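Local coordinates for prolyl 4-hydroxylase alpha subunit Fe(2+) 2OG dioxygenase domain-containing protein (Burkholderia ambifaria, PDB 3W20) that probably oxidises N-substituted L-amino acids as a 2-oxoglutarate-dependent dioxygenase of the double-stranded beta-helix fold, carrying zinc in its metal site here, at residues 102-107 and 134-139; 110-115 and 258-263; 50-55 and 254-259; 118-123 and 267-272. One frame throughout, in Å; residues are numbered along the deposited sequence.

Contact 1: residues 102-107 and 134-139; sequences RVNDGL and EFLLAT
Asn104, near the end of helix 87-107, pushes its carboxamide against the backbone of residues 135-137 and uses both ends of the amide. ND2 donates to Phe135 O at 2.8 Å, with the acceptor in the amide plane, while OD1 takes the N-H of Leu137 at 2.9 Å through a more bent bond (136°). A C=O and an N-H two residues apart are gripped by one buried side chain, which fixes the amide's rotation. Packing is tightest on the Leu136 side: Val103 CG2 meets Leu136 CD1 at 3.5 Å, closer than usual for two carbons, and Leu107 CD1 touches the same methyl at 3.8 Å. With CG anti to its backbone N (chi1 171°), Leu136 carries that methyl toward the helix. Residues 135-138 form the loop between strands 133-134 and 139-143, both in the mixed sheet that includes the double-stranded beta-helix, and the contact ties the helix end to it. Toward solvent the fit is looser. The second hydrogen of Asn104 ND2 goes to Glu134 OE1 at 3.1 Å, on the anti side but well out of the carboxylate plane. Glu134 is partly exposed, and its OE2 forms a salt bridge with Arg108, which also pairs with Asp105.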
loop_
_atom_site.group_PDB
_atom_site.type_symbol
_atom_site.label_atom_id
_atom_site.label_comp_id
_atom_site.label_asym_id
_atom_site.label_seq_id
_atom_site.Cartn_x
_atom_site.Cartn_y
_atom_site.Cartn_z
ATOM N N ARG A 102 7.043 -3.689 -5.795
ATOM C CA ARG A 102 7.778 -3.556 -7.074
ATOM C C ARG A 102 9.254 -3.828 -6.808
ATOM O O ARG A 102 9.939 -4.451 -7.581
ATOM C CB ARG A 102 7.635 -2.149 -7.691
ATOM C CG ARG A 102 6.268 -1.840 -8.317
ATOM C CD ARG A 102 5.960 -2.775 -9.484
ATOM N NE ARG A 102 4.522 -2.975 -9.755
ATOM C CZ ARG A 102 4.046 -3.817 -10.675
ATOM N NH1 ARG A 102 4.909 -4.520 -11.419
ATOM N NH2 ARG A 102 2.717 -3.966 -10.862
ATOM N N VAL A 103 9.761 -3.364 -5.688
ATOM C CA VAL A 103 11.211 -3.330 -5.564
ATOM C C VAL A 103 11.775 -4.492 -4.717
ATOM O O VAL A 103 12.976 -4.837 -4.857
ATOM C CB VAL A 103 11.738 -2.002 -5.014
ATOM C CG1 VAL A 103 11.102 -0.771 -5.654
ATOM C CG2 VAL A 103 11.509 -1.927 -3.536
ATOM N N ASN A 104 10.963 -5.127 -3.891
ATOM C CA ASN A 104 11.496 -6.161 -2.969
ATOM C C ASN A 104 11.966 -7.433 -3.704
ATOM O O ASN A 104 12.840 -8.100 -3.201
ATOM C CB ASN A 104 10.487 -6.594 -1.933
ATOM C CG ASN A 104 10.462 -5.662 -0.719
ATOM O OD1 ASN A 104 11.275 -4.761 -0.597
ATOM N ND2 ASN A 104 9.556 -5.911 0.154
ATOM N N ASP A 105 11.420 -7.701 -4.899
ATOM C CA ASP A 105 11.821 -8.883 -5.664
ATOM C C ASP A 105 13.299 -8.835 -6.001
ATOM O O ASP A 105 14.038 -9.832 -5.813
ATOM C CB ASP A 105 10.929 -9.060 -6.895
ATOM C CG ASP A 105 9.553 -9.687 -6.548
ATOM O OD1 ASP A 105 9.375 -10.239 -5.441
ATOM O OD2 ASP A 105 8.634 -9.620 -7.394
ATOM N N GLY A 106 13.737 -7.665 -6.450
ATOM C CA GLY A 106 15.163 -7.356 -6.536
ATOM C C GLY A 106 15.902 -7.261 -5.198
ATOM O O GLY A 106 17.003 -7.882 -5.011
ATOM N N LEU A 107 15.328 -6.518 -4.217
ATOM C CA LEU A 107 16.117 -6.378 -2.945
ATOM C C LEU A 107 16.377 -7.689 -2.231
ATOM O O LEU A 107 17.419 -7.884 -1.631
ATOM C CB LEU A 107 15.382 -5.413 -1.956
ATOM C CG LEU A 107 15.323 -3.979 -2.438
ATOM C CD1 LEU A 107 14.382 -3.146 -1.539
ATOM C CD2 LEU A 107 16.723 -3.319 -2.516
ATOM N N GLU A 134 4.276 -6.895 2.026
ATOM C CA GLU A 134 5.602 -6.690 2.608
ATOM C C GLU A 134 5.845 -5.189 2.757
ATOM O O GLU A 134 5.462 -4.381 1.917
ATOM C CB GLU A 134 6.678 -7.253 1.687
ATOM C CG GLU A 134 6.531 -8.782 1.537
ATOM C CD GLU A 134 7.594 -9.355 0.610
ATOM O OE1 GLU A 134 8.201 -8.640 -0.199
ATOM O OE2 GLU A 134 7.828 -10.567 0.738
ATOM N N PHE A 135 6.534 -4.877 3.854
ATOM C CA PHE A 135 7.239 -3.620 3.992
ATOM C C PHE A 135 8.423 -3.597 3.025
ATOM O O PHE A 135 8.947 -4.670 2.581
ATOM C CB PHE A 135 7.770 -3.548 5.402
ATOM C CG PHE A 135 6.693 -3.181 6.456
ATOM C CD1 PHE A 135 6.680 -1.931 7.071
ATOM C CD2 PHE A 135 5.748 -4.101 6.833
ATOM C CE1 PHE A 135 5.681 -1.618 8.021
ATOM C CE2 PHE A 135 4.759 -3.797 7.767
ATOM C CZ PHE A 135 4.735 -2.569 8.378
ATOM N N LEU A 136 8.852 -2.384 2.692
ATOM C CA LEU A 136 10.066 -2.204 1.925
ATOM C C LEU A 136 11.218 -2.907 2.669
ATOM O O LEU A 136 11.330 -2.799 3.914
ATOM C CB LEU A 136 10.381 -0.684 1.808
ATOM C CG LEU A 136 11.742 -0.381 1.220
ATOM C CD1 LEU A 136 11.617 -0.804 -0.251
ATOM C CD2 LEU A 136 12.074 1.101 1.266
ATOM N N LEU A 137 12.147 -3.569 1.936
ATOM C CA LEU A 137 13.216 -4.321 2.665
ATOM C C LEU A 137 14.416 -3.505 3.147
ATOM O O LEU A 137 14.988 -3.797 4.217
ATOM C CB LEU A 137 13.762 -5.508 1.810
ATOM C CG LEU A 137 12.978 -6.786 1.996
ATOM C CD1 LEU A 137 13.274 -7.774 0.814
ATOM C CD2 LEU A 137 13.438 -7.465 3.333
ATOM N N ALA A 138 14.837 -2.552 2.347
ATOM C CA ALA A 138 16.174 -1.916 2.599
ATOM C C ALA A 138 16.298 -0.770 1.612
ATOM O O ALA A 138 15.553 -0.725 0.641
ATOM C CB ALA A 138 17.348 -2.907 2.481
ATOM N N THR A 139 17.254 0.131 1.855
ATOM C CA THR A 139 17.494 1.267 1.040
ATOM C C THR A 139 19.010 1.517 0.882
ATOM O O THR A 139 19.854 1.239 1.779
ATOM C CB THR A 139 16.842 2.576 1.592
ATOM O OG1 THR A 139 17.344 2.784 2.875
ATOM C CG2 THR A 139 15.370 2.485 1.800
#

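Contact 2: residues 110-115 and 258-263; sequences TRFVRL and MGLFLI
Met258, a selenomethionine, lies across the Phe112 ring with two kinds of contact. Its CG sits over one face in a CH-pi contact, 3.8 Å from the centroid and displaced toward the rim. The selenium then passes obliquely, 4.4 Å from the same centroid, in a Met-aromatic contact, and presses against Phe112 CB at 3.5 Å. The two side chains run antiparallel alongside one another, because Phe112 points from its helix toward the strand, with CG anti to the backbone N (chi1 -179°), while Met258 points back. At the far end of the ring, CZ reaches the strand, 3.4 Å from Met258 O and 3.6 Å from Gly259 CA. Leu260 closes in obliquely, its CD2 3.8 Å from Phe112 CE2. On the helix, Thr110 is the N-cap, its OG1 accepting from Val113 N. The helix runs at 30° to the strand, 9.5 Å between the short axes, covering the sheet of the double-stranded beta-helix. Strand 258-263 pairs with 178-185 on one side, and with 139-143 and then 268-272 on the other; Trp52 of helix 48-52 touches Met258, and on the other face Phe261 packs on the zinc ligand Asp157.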
loop_
_atom_site.group_PDB
_atom_site.type_symbol
_atom_site.label_atom_id
_atom_site.label_comp_id
_atom_site.label_asym_id
_atom_site.label_seq_id
_atom_site.Cartn_x
_atom_site.Cartn_y
_atom_site.Cartn_z
ATOM N N THR A 110 19.725 -9.196 -3.080
ATOM C CA THR A 110 20.960 -8.483 -2.853
ATOM C C THR A 110 21.845 -9.165 -1.835
ATOM O O THR A 110 21.357 -9.808 -0.908
ATOM C CB THR A 110 20.748 -6.998 -2.452
ATOM O OG1 THR A 110 20.181 -6.941 -1.159
ATOM C CG2 THR A 110 19.852 -6.286 -3.397
ATOM N N ARG A 111 23.166 -9.030 -1.991
ATOM C CA ARG A 111 24.069 -9.554 -0.997
ATOM C C ARG A 111 23.850 -8.973 0.385
ATOM O O ARG A 111 23.899 -9.683 1.425
ATOM C CB ARG A 111 25.481 -9.286 -1.408
ATOM C CG ARG A 111 26.293 -10.351 -0.763
ATOM C CD ARG A 111 27.566 -10.508 -1.513
ATOM N NE ARG A 111 28.525 -11.166 -0.623
ATOM C CZ ARG A 111 29.800 -11.321 -0.922
ATOM N NH1 ARG A 111 30.254 -10.822 -2.069
ATOM N NH2 ARG A 111 30.607 -11.910 -0.076
ATOM N N PHE A 112 23.524 -7.688 0.389
ATOM C CA PHE A 112 23.227 -6.992 1.637
ATOM C C PHE A 112 22.036 -7.613 2.379
ATOM O O PHE A 112 22.140 -7.862 3.567
ATOM C CB PHE A 112 23.022 -5.472 1.396
ATOM C CG PHE A 112 22.726 -4.719 2.675
ATOM C CD1 PHE A 112 23.684 -4.603 3.649
ATOM C CD2 PHE A 112 21.472 -4.187 2.915
ATOM C CE1 PHE A 112 23.393 -3.925 4.858
ATOM C CE2 PHE A 112 21.173 -3.521 4.119
ATOM C CZ PHE A 112 22.120 -3.401 5.082
ATOM N N VAL A 113 20.914 -7.825 1.699
ATOM C CA VAL A 113 19.689 -8.356 2.361
ATOM C C VAL A 113 19.984 -9.814 2.725
ATOM O O VAL A 113 19.699 -10.227 3.834
ATOM C CB VAL A 113 18.439 -8.187 1.502
ATOM C CG1 VAL A 113 17.219 -8.937 2.094
ATOM C CG2 VAL A 113 18.059 -6.740 1.399
ATOM N N ARG A 114 20.670 -10.534 1.821
ATOM C CA ARG A 114 21.000 -11.932 2.082
ATOM C C ARG A 114 21.922 -12.104 3.314
ATOM O O ARG A 114 21.869 -13.119 4.002
ATOM C CB ARG A 114 21.603 -12.587 0.838
ATOM C CG ARG A 114 20.589 -12.921 -0.228
ATOM C CD ARG A 114 21.321 -13.488 -1.442
ATOM N NE ARG A 114 20.311 -13.740 -2.461
ATOM C CZ ARG A 114 19.736 -14.921 -2.695
ATOM N NH1 ARG A 114 20.119 -16.022 -2.042
ATOM N NH2 ARG A 114 18.771 -14.990 -3.604
ATOM N N LEU A 115 22.729 -11.104 3.641
ATOM C CA LEU A 115 23.489 -11.145 4.883
ATOM C C LEU A 115 22.629 -11.501 6.077
ATOM O O LEU A 115 22.934 -12.405 6.849
ATOM C CB LEU A 115 24.228 -9.815 5.095
ATOM C CG LEU A 115 25.542 -9.708 5.800
ATOM C CD1 LEU A 115 26.568 -10.646 5.165
ATOM C CD2 LEU A 115 25.932 -8.247 5.631
HETATM N N MSE A 258 24.182 1.429 2.892
HETATM C CA MSE A 258 23.028 0.654 2.567
HETATM C C MSE A 258 22.481 0.248 3.904
HETATM O O MSE A 258 23.265 -0.217 4.735
HETATM C CB MSE A 258 23.775 -0.643 2.061
HETATM C CG MSE A 258 23.034 -1.470 1.121
HETATM SE SE MSE A 258 24.581 -2.503 0.391
HETATM C CE MSE A 258 25.182 -1.170 -0.732
ATOM N N GLY A 259 21.185 0.351 4.159
ATOM C CA GLY A 259 20.730 -0.115 5.523
ATOM C C GLY A 259 19.312 -0.700 5.605
ATOM O O GLY A 259 18.495 -0.604 4.698
ATOM N N LEU A 260 19.017 -1.295 6.744
ATOM C CA LEU A 260 17.651 -1.687 7.035
ATOM C C LEU A 260 17.508 -1.705 8.566
ATOM O O LEU A 260 18.429 -1.301 9.279
ATOM C CB LEU A 260 17.393 -3.064 6.455
ATOM C CG LEU A 260 18.372 -4.196 6.711
ATOM C CD1 LEU A 260 18.323 -4.820 8.129
ATOM C CD2 LEU A 260 18.125 -5.303 5.642
ATOM N N PHE A 261 16.324 -2.137 9.012
ATOM C CA PHE A 261 16.085 -2.355 10.428
ATOM C C PHE A 261 15.582 -3.785 10.623
ATOM O O PHE A 261 15.000 -4.442 9.718
ATOM C CB PHE A 261 14.989 -1.357 10.898
ATOM C CG PHE A 261 15.469 0.049 10.861
ATOM C CD1 PHE A 261 16.122 0.616 11.991
ATOM C CD2 PHE A 261 15.250 0.839 9.708
ATOM C CE1 PHE A 261 16.598 1.937 11.980
ATOM C CE2 PHE A 261 15.713 2.178 9.692
ATOM C CZ PHE A 261 16.421 2.704 10.782
ATOM N N LEU A 262 15.758 -4.261 11.850
ATOM C CA LEU A 262 15.329 -5.597 12.224
ATOM C C LEU A 262 14.483 -5.564 13.486
ATOM O O LEU A 262 14.807 -4.863 14.391
ATOM C CB LEU A 262 16.589 -6.406 12.551
ATOM C CG LEU A 262 17.506 -6.770 11.375
ATOM C CD1 LEU A 262 18.874 -7.104 11.977
ATOM C CD2 LEU A 262 16.967 -7.955 10.586
ATOM N N ILE A 263 13.396 -6.330 13.539
ATOM C CA ILE A 263 12.742 -6.636 14.789
ATOM C C ILE A 263 12.568 -8.147 14.958
ATOM O O ILE A 263 12.433 -8.874 13.997
ATOM C CB ILE A 263 11.339 -5.959 14.927
ATOM C CG1 ILE A 263 10.467 -6.206 13.668
ATOM C CG2 ILE A 263 11.591 -4.476 15.117
ATOM C CD1 ILE A 263 9.045 -5.626 13.853
#

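Contact 3: residues 50-55 and 254-259; sequences AWWDDE and TRRTMG
Trp52, from helix 48-52, lays its indole against Arg256 and Met258 on strand 255-265, a strand of the double-stranded beta-helix whose other face carries Arg255 and Thr257, 2-oxoglutarate-binding residues, though no ligand occupies the site here. The main interaction is cation-pi. Arg256 CZ lies 4.4 Å from the centroid of the five-membered ring and almost on its normal, 10° off. The guanidinium does not stack flat, since its plane is turned 70° from the indole; NH1 comes down on the face instead, 3.2 Å from Trp52 CD2. The aliphatic part of the same arginine adds CH-pi contact: CD stands 3.8 Å from the centroid of the six-membered ring. Behind it, Arg256 CB meets Trp52 CZ3 at 3.6 Å, so the arginine chain crosses the indole, its carbons by the six-membered ring and NH1 over the five-membered one. A bend at chi3 (-60°) turns NE, which donates to Gln185 OE1 on the neighbouring strand. Trp52 has a second cationic partner in Arg140, which also hydrogen-bonds to its carbonyl O.

Apolar contact comes from the selenomethionine Met258, whose terminal methyl CE fits between the helix backbone and the indole. It lies 3.5 Å from Trp52 CA and 3.7 Å from Trp52 CE3, and it also approaches the carbonyl of Trp51. Trp51 itself packs on Arg111 and Leu115 of helix 111-120. At the edge of the indole Thr257 O lies near the ring plane, 3.4 Å from Trp52 CZ3.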
loop_
_atom_site.group_PDB
_atom_site.type_symbol
_atom_site.label_atom_id
_atom_site.label_comp_id
_atom_site.label_asym_id
_atom_site.label_seq_id
_atom_site.Cartn_x
_atom_site.Cartn_y
_atom_site.Cartn_z
ATOM N N ALA A 50 30.957 -3.624 -5.465
ATOM C CA ALA A 50 30.095 -4.737 -5.883
ATOM C C ALA A 50 28.802 -4.818 -5.034
ATOM O O ALA A 50 27.755 -5.223 -5.546
ATOM C CB ALA A 50 30.847 -6.085 -5.860
ATOM N N TRP A 51 28.878 -4.426 -3.745
ATOM C CA TRP A 51 27.698 -4.479 -2.879
ATOM C C TRP A 51 26.712 -3.393 -3.208
ATOM O O TRP A 51 25.492 -3.594 -3.102
ATOM C CB TRP A 51 28.145 -4.370 -1.443
ATOM C CG TRP A 51 28.740 -5.615 -0.963
ATOM C CD1 TRP A 51 29.961 -6.192 -1.338
ATOM C CD2 TRP A 51 28.214 -6.458 0.096
ATOM N NE1 TRP A 51 30.199 -7.336 -0.582
ATOM C CE2 TRP A 51 29.156 -7.574 0.249
ATOM C CE3 TRP A 51 27.061 -6.439 0.870
ATOM C CZ2 TRP A 51 28.953 -8.586 1.179
ATOM C CZ3 TRP A 51 26.851 -7.469 1.784
ATOM C CH2 TRP A 51 27.788 -8.514 1.954
ATOM N N TRP A 52 27.214 -2.240 -3.654
ATOM C CA TRP A 52 26.329 -1.180 -4.068
ATOM C C TRP A 52 25.711 -1.385 -5.422
ATOM O O TRP A 52 24.497 -1.133 -5.642
ATOM C CB TRP A 52 27.126 0.112 -4.102
ATOM C CG TRP A 52 26.299 1.303 -4.457
ATOM C CD1 TRP A 52 26.024 1.814 -5.736
ATOM C CD2 TRP A 52 25.686 2.230 -3.529
ATOM N NE1 TRP A 52 25.245 2.940 -5.644
ATOM C CE2 TRP A 52 25.023 3.251 -4.344
ATOM C CE3 TRP A 52 25.568 2.288 -2.126
ATOM C CZ2 TRP A 52 24.311 4.290 -3.775
ATOM C CZ3 TRP A 52 24.838 3.348 -1.566
ATOM C CH2 TRP A 52 24.232 4.340 -2.372
ATOM N N ASP A 53 26.564 -1.783 -6.356
ATOM C CA ASP A 53 26.119 -2.025 -7.751
ATOM C C ASP A 53 25.403 -3.355 -7.945
ATOM O O ASP A 53 25.023 -3.665 -9.055
ATOM C CB ASP A 53 27.355 -2.021 -8.687
ATOM C CG ASP A 53 28.188 -0.759 -8.583
ATOM O OD1 ASP A 53 27.685 0.271 -8.135
ATOM O OD2 ASP A 53 29.378 -0.825 -8.930
ATOM N N ASP A 54 25.252 -4.177 -6.899
ATOM C CA ASP A 54 24.385 -5.372 -6.900
ATOM C C ASP A 54 23.123 -5.206 -7.766
ATOM O O ASP A 54 22.342 -4.267 -7.588
ATOM C CB ASP A 54 23.965 -5.681 -5.448
ATOM C CG ASP A 54 23.438 -7.086 -5.244
ATOM O OD1 ASP A 54 22.451 -7.542 -5.870
ATOM O OD2 ASP A 54 24.007 -7.765 -4.360
ATOM N N GLU A 55 22.903 -6.147 -8.692
ATOM C CA GLU A 55 21.785 -6.032 -9.652
ATOM C C GLU A 55 20.378 -5.971 -9.008
ATOM O O GLU A 55 19.431 -5.478 -9.625
ATOM C CB GLU A 55 21.878 -7.144 -10.739
ATOM C CG GLU A 55 23.206 -7.172 -11.509
ATOM C CD GLU A 55 24.278 -8.048 -10.822
ATOM O OE1 GLU A 55 24.586 -7.820 -9.614
ATOM O OE2 GLU A 55 24.806 -8.986 -11.491
ATOM N N THR A 254 30.547 13.272 -0.260
ATOM C CA THR A 254 29.574 12.184 -0.363
ATOM C C THR A 254 29.895 10.955 0.531
ATOM O O THR A 254 31.016 10.394 0.504
ATOM C CB THR A 254 29.319 11.790 -1.841
ATOM O OG1 THR A 254 28.995 12.985 -2.594
ATOM C CG2 THR A 254 28.128 10.818 -1.922
ATOM N N ARG A 255 28.853 10.530 1.268
ATOM C CA ARG A 255 28.905 9.309 2.101
ATOM C C ARG A 255 27.846 8.368 1.492
ATOM O O ARG A 255 26.737 8.808 1.198
ATOM C CB ARG A 255 28.586 9.662 3.564
ATOM C CG ARG A 255 28.678 8.520 4.591
ATOM C CD ARG A 255 28.260 9.074 5.944
ATOM N NE ARG A 255 28.134 8.048 6.995
ATOM C CZ ARG A 255 26.974 7.535 7.451
ATOM N NH1 ARG A 255 25.784 7.948 7.004
ATOM N NH2 ARG A 255 27.020 6.627 8.434
ATOM N N ARG A 256 28.205 7.107 1.245
ATOM C CA ARG A 256 27.174 6.154 0.828
ATOM C C ARG A 256 27.080 4.992 1.813
ATOM O O ARG A 256 28.113 4.469 2.212
ATOM C CB ARG A 256 27.502 5.631 -0.576
ATOM C CG ARG A 256 27.215 6.699 -1.624
ATOM C CD ARG A 256 27.475 6.183 -3.007
ATOM N NE ARG A 256 28.852 5.776 -3.179
ATOM C CZ ARG A 256 29.187 4.723 -3.883
ATOM N NH1 ARG A 256 28.222 4.008 -4.459
ATOM N NH2 ARG A 256 30.446 4.384 -4.005
ATOM N N THR A 257 25.842 4.622 2.176
ATOM C CA THR A 257 25.569 3.442 3.037
ATOM C C THR A 257 24.379 2.677 2.449
ATOM O O THR A 257 23.634 3.226 1.593
ATOM C CB THR A 257 25.227 3.827 4.514
ATOM O OG1 THR A 257 23.978 4.474 4.508
ATOM C CG2 THR A 257 26.291 4.808 5.080
HETATM N N MSE A 258 24.182 1.429 2.892
HETATM C CA MSE A 258 23.028 0.654 2.567
HETATM C C MSE A 258 22.481 0.248 3.904
HETATM O O MSE A 258 23.265 -0.217 4.735
HETATM C CB MSE A 258 23.775 -0.643 2.061
HETATM C CG MSE A 258 23.034 -1.470 1.121
HETATM SE SE MSE A 258 24.581 -2.503 0.391
HETATM C CE MSE A 258 25.182 -1.170 -0.732
ATOM N N GLY A 259 21.185 0.351 4.159
ATOM C CA GLY A 259 20.730 -0.115 5.523
ATOM C C GLY A 259 19.312 -0.700 5.605
ATOM O O GLY A 259 18.495 -0.604 4.698
#

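Contact 4: residues 118-123 and 267-272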
loop_
_atom_site.group_PDB
_atom_site.type_symbol
_atom_site.label_atom_id
_atom_site.label_comp_id
_atom_site.label_asym_id
_atom_site.label_seq_id
_atom_site.Cartn_x
_atom_site.Cartn_y
_atom_site.Cartn_z
ATOM N N ASP A 118 20.185 -15.022 5.438
ATOM C CA ASP A 118 21.009 -16.181 5.709
ATOM C C ASP A 118 21.371 -16.331 7.158
ATOM O O ASP A 118 21.288 -17.423 7.702
ATOM C CB ASP A 118 22.311 -16.143 4.883
ATOM C CG ASP A 118 22.062 -16.283 3.394
ATOM O OD1 ASP A 118 20.959 -16.653 2.978
ATOM O OD2 ASP A 118 22.939 -15.958 2.615
ATOM N N ALA A 119 21.816 -15.264 7.788
ATOM C CA ALA A 119 22.272 -15.412 9.119
ATOM C C ALA A 119 21.122 -15.724 10.106
ATOM O O ALA A 119 21.307 -16.460 11.071
ATOM C CB ALA A 119 23.036 -14.182 9.549
ATOM N N LEU A 120 19.962 -15.109 9.915
ATOM C CA LEU A 120 18.941 -15.110 10.920
ATOM C C LEU A 120 17.694 -15.853 10.482
ATOM O O LEU A 120 16.742 -15.914 11.212
ATOM C CB LEU A 120 18.520 -13.679 11.233
ATOM C CG LEU A 120 19.650 -12.729 11.644
ATOM C CD1 LEU A 120 19.101 -11.308 11.821
ATOM C CD2 LEU A 120 20.127 -13.191 13.000
ATOM N N ASP A 121 17.699 -16.377 9.267
ATOM C CA ASP A 121 16.443 -16.797 8.630
ATOM C C ASP A 121 15.463 -15.640 8.627
ATOM O O ASP A 121 14.244 -15.856 8.756
ATOM C CB ASP A 121 15.804 -18.045 9.317
ATOM C CG ASP A 121 14.818 -18.812 8.394
ATOM O OD1 ASP A 121 14.716 -18.536 7.166
ATOM O OD2 ASP A 121 14.147 -19.737 8.923
ATOM N N ALA A 122 15.958 -14.414 8.431
ATOM C CA ALA A 122 15.043 -13.250 8.446
ATOM C C ALA A 122 14.170 -13.238 7.180
ATOM O O ALA A 122 14.566 -13.780 6.088
ATOM C CB ALA A 122 15.851 -11.941 8.530
ATOM N N LYS A 123 12.996 -12.632 7.307
ATOM C CA LYS A 123 12.104 -12.448 6.169
ATOM C C LYS A 123 11.655 -10.985 6.183
ATOM O O LYS A 123 11.800 -10.326 7.197
ATOM C CB LYS A 123 10.911 -13.371 6.335
ATOM C CG LYS A 123 11.204 -14.833 5.994
ATOM C CD LYS A 123 10.255 -15.723 6.786
ATOM C CE LYS A 123 10.479 -17.197 6.462
ATOM N NZ LYS A 123 11.495 -17.668 7.434
ATOM N N ASP A 267 7.307 -14.732 15.036
ATOM C CA ASP A 267 7.491 -15.614 13.869
ATOM C C ASP A 267 8.917 -15.652 13.287
ATOM O O ASP A 267 9.219 -16.297 12.281
ATOM C CB ASP A 267 6.486 -15.193 12.805
ATOM C CG ASP A 267 5.079 -15.452 13.245
ATOM O OD1 ASP A 267 4.867 -16.558 13.776
ATOM O OD2 ASP A 267 4.235 -14.568 13.097
ATOM N N GLY A 268 9.791 -14.880 13.902
ATOM C CA GLY A 268 11.195 -14.876 13.529
ATOM C C GLY A 268 11.611 -13.414 13.287
ATOM O O GLY A 268 10.808 -12.464 13.408
ATOM N N TRP A 269 12.834 -13.273 12.867
ATOM C CA TRP A 269 13.434 -11.970 12.534
ATOM C C TRP A 269 12.832 -11.408 11.298
ATOM O O TRP A 269 12.658 -12.104 10.292
ATOM C CB TRP A 269 14.898 -12.242 12.307
ATOM C CG TRP A 269 15.661 -12.349 13.592
ATOM C CD1 TRP A 269 16.124 -13.525 14.227
ATOM C CD2 TRP A 269 16.022 -11.267 14.463
ATOM N NE1 TRP A 269 16.712 -13.219 15.435
ATOM C CE2 TRP A 269 16.717 -11.864 15.609
ATOM C CE3 TRP A 269 15.903 -9.882 14.397
ATOM C CZ2 TRP A 269 17.211 -11.073 16.638
ATOM C CZ3 TRP A 269 16.422 -9.129 15.433
ATOM C CH2 TRP A 269 17.073 -9.723 16.520
ATOM N N ARG A 270 12.469 -10.141 11.338
ATOM C CA ARG A 270 11.871 -9.485 10.210
ATOM C C ARG A 270 12.663 -8.188 9.849
ATOM O O ARG A 270 13.126 -7.478 10.745
ATOM C CB ARG A 270 10.407 -9.188 10.500
ATOM C CG ARG A 270 9.543 -10.448 10.699
ATOM C CD ARG A 270 9.439 -11.192 9.395
ATOM N NE ARG A 270 8.549 -12.373 9.479
ATOM C CZ ARG A 270 8.962 -13.602 9.795
ATOM N NH1 ARG A 270 10.245 -13.895 10.089
ATOM N NH2 ARG A 270 8.060 -14.585 9.770
HETATM N N MSE A 271 12.757 -7.886 8.554
HETATM C CA MSE A 271 13.567 -6.775 8.016
HETATM C C MSE A 271 12.619 -5.758 7.393
HETATM O O MSE A 271 11.626 -6.106 6.751
HETATM C CB MSE A 271 14.432 -7.235 6.822
HETATM C CG MSE A 271 15.472 -8.244 7.344
HETATM SE SE MSE A 271 16.444 -9.035 5.816
HETATM C CE MSE A 271 14.958 -10.219 5.215
ATOM N N PHE A 272 12.940 -4.479 7.547
ATOM C CA PHE A 272 12.189 -3.449 6.907
ATOM C C PHE A 272 13.016 -2.178 6.871
ATOM O O PHE A 272 13.999 -2.036 7.649
ATOM C CB PHE A 272 10.883 -3.204 7.659
ATOM C CG PHE A 272 11.080 -2.691 9.084
ATOM C CD1 PHE A 272 11.065 -1.328 9.336
ATOM C CD2 PHE A 272 11.305 -3.606 10.116
ATOM C CE1 PHE A 272 11.252 -0.829 10.633
ATOM C CE2 PHE A 272 11.521 -3.105 11.431
ATOM C CZ PHE A 272 11.460 -1.727 11.667
HETATM O O HOH W 1 14.245 -15.804 12.368
HETATM O O HOH W 2 11.642 -16.329 10.087
#
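Lys123 and Arg270 form a parallel beta bridge. Lys123 N donates to Trp269 O at 3.1 Å and Lys123 O accepts from Met271 N at 3.0 Å, the two bonds bracketing Arg270. This adds strand 123-127 in parallel to strand 268-272, probably at the side of the double-stranded beta-helix sheet, just after helix 111-120 ends. Asp121 makes the exit with positive phi (54°), and Ala122 and Lys123 then run alongside the strand. Trp269 O is gripped twice: Arg270 NH1 also reaches it, at 3.0 Å, above the carbonyl plane and from the face opposite Lys123 N. That bond helps hold the guanidinium beside Lys123, whose CD covers one of its faces while the two side chains point the same way. Lys123 NZ is drawn to Asp121 OD1 in a weak salt bridge. On the buried side, Leu120 CD1 lies over the Trp269 five-membered ring, 4.2 Å from its centroid, and the CE of selenomethionine Met271 packs on Ala122 CB at 3.8 Å. Two waters bridge the segments. One links Leu120 O to Trp269 N; the other donates to Asp121 O, accepts from Lys123 NZ, and lies in the plane of the Arg270 guanidinium, 2.8 Å from NH1.

Strand 255-265 carries contacts 2 and 3, which share Met258 and Gly259; their centres lie about 11 Å apart. Contact 4 sits on strand 268-272, its antiparallel neighbour, and uses the end of helix 111-120, whose first turns make contact 2; those two centres are about 10 Å apart. Contact 1 joins the preceding helix, 87-107, to the loop entering strand 139-143, where Thr139 O probably bonds to Gly259 N. Contacts 3 and 4 are the most distant, about 21 Å between centres, without touching. Along the chain, 50-55 comes first, then the two helices and 134-139, with the C-terminal strands closing contacts 2, 3 and 4. Contacts 2 and 3 thus bring N-terminal helices onto the strand carrying 2-oxoglutarate-binding residues.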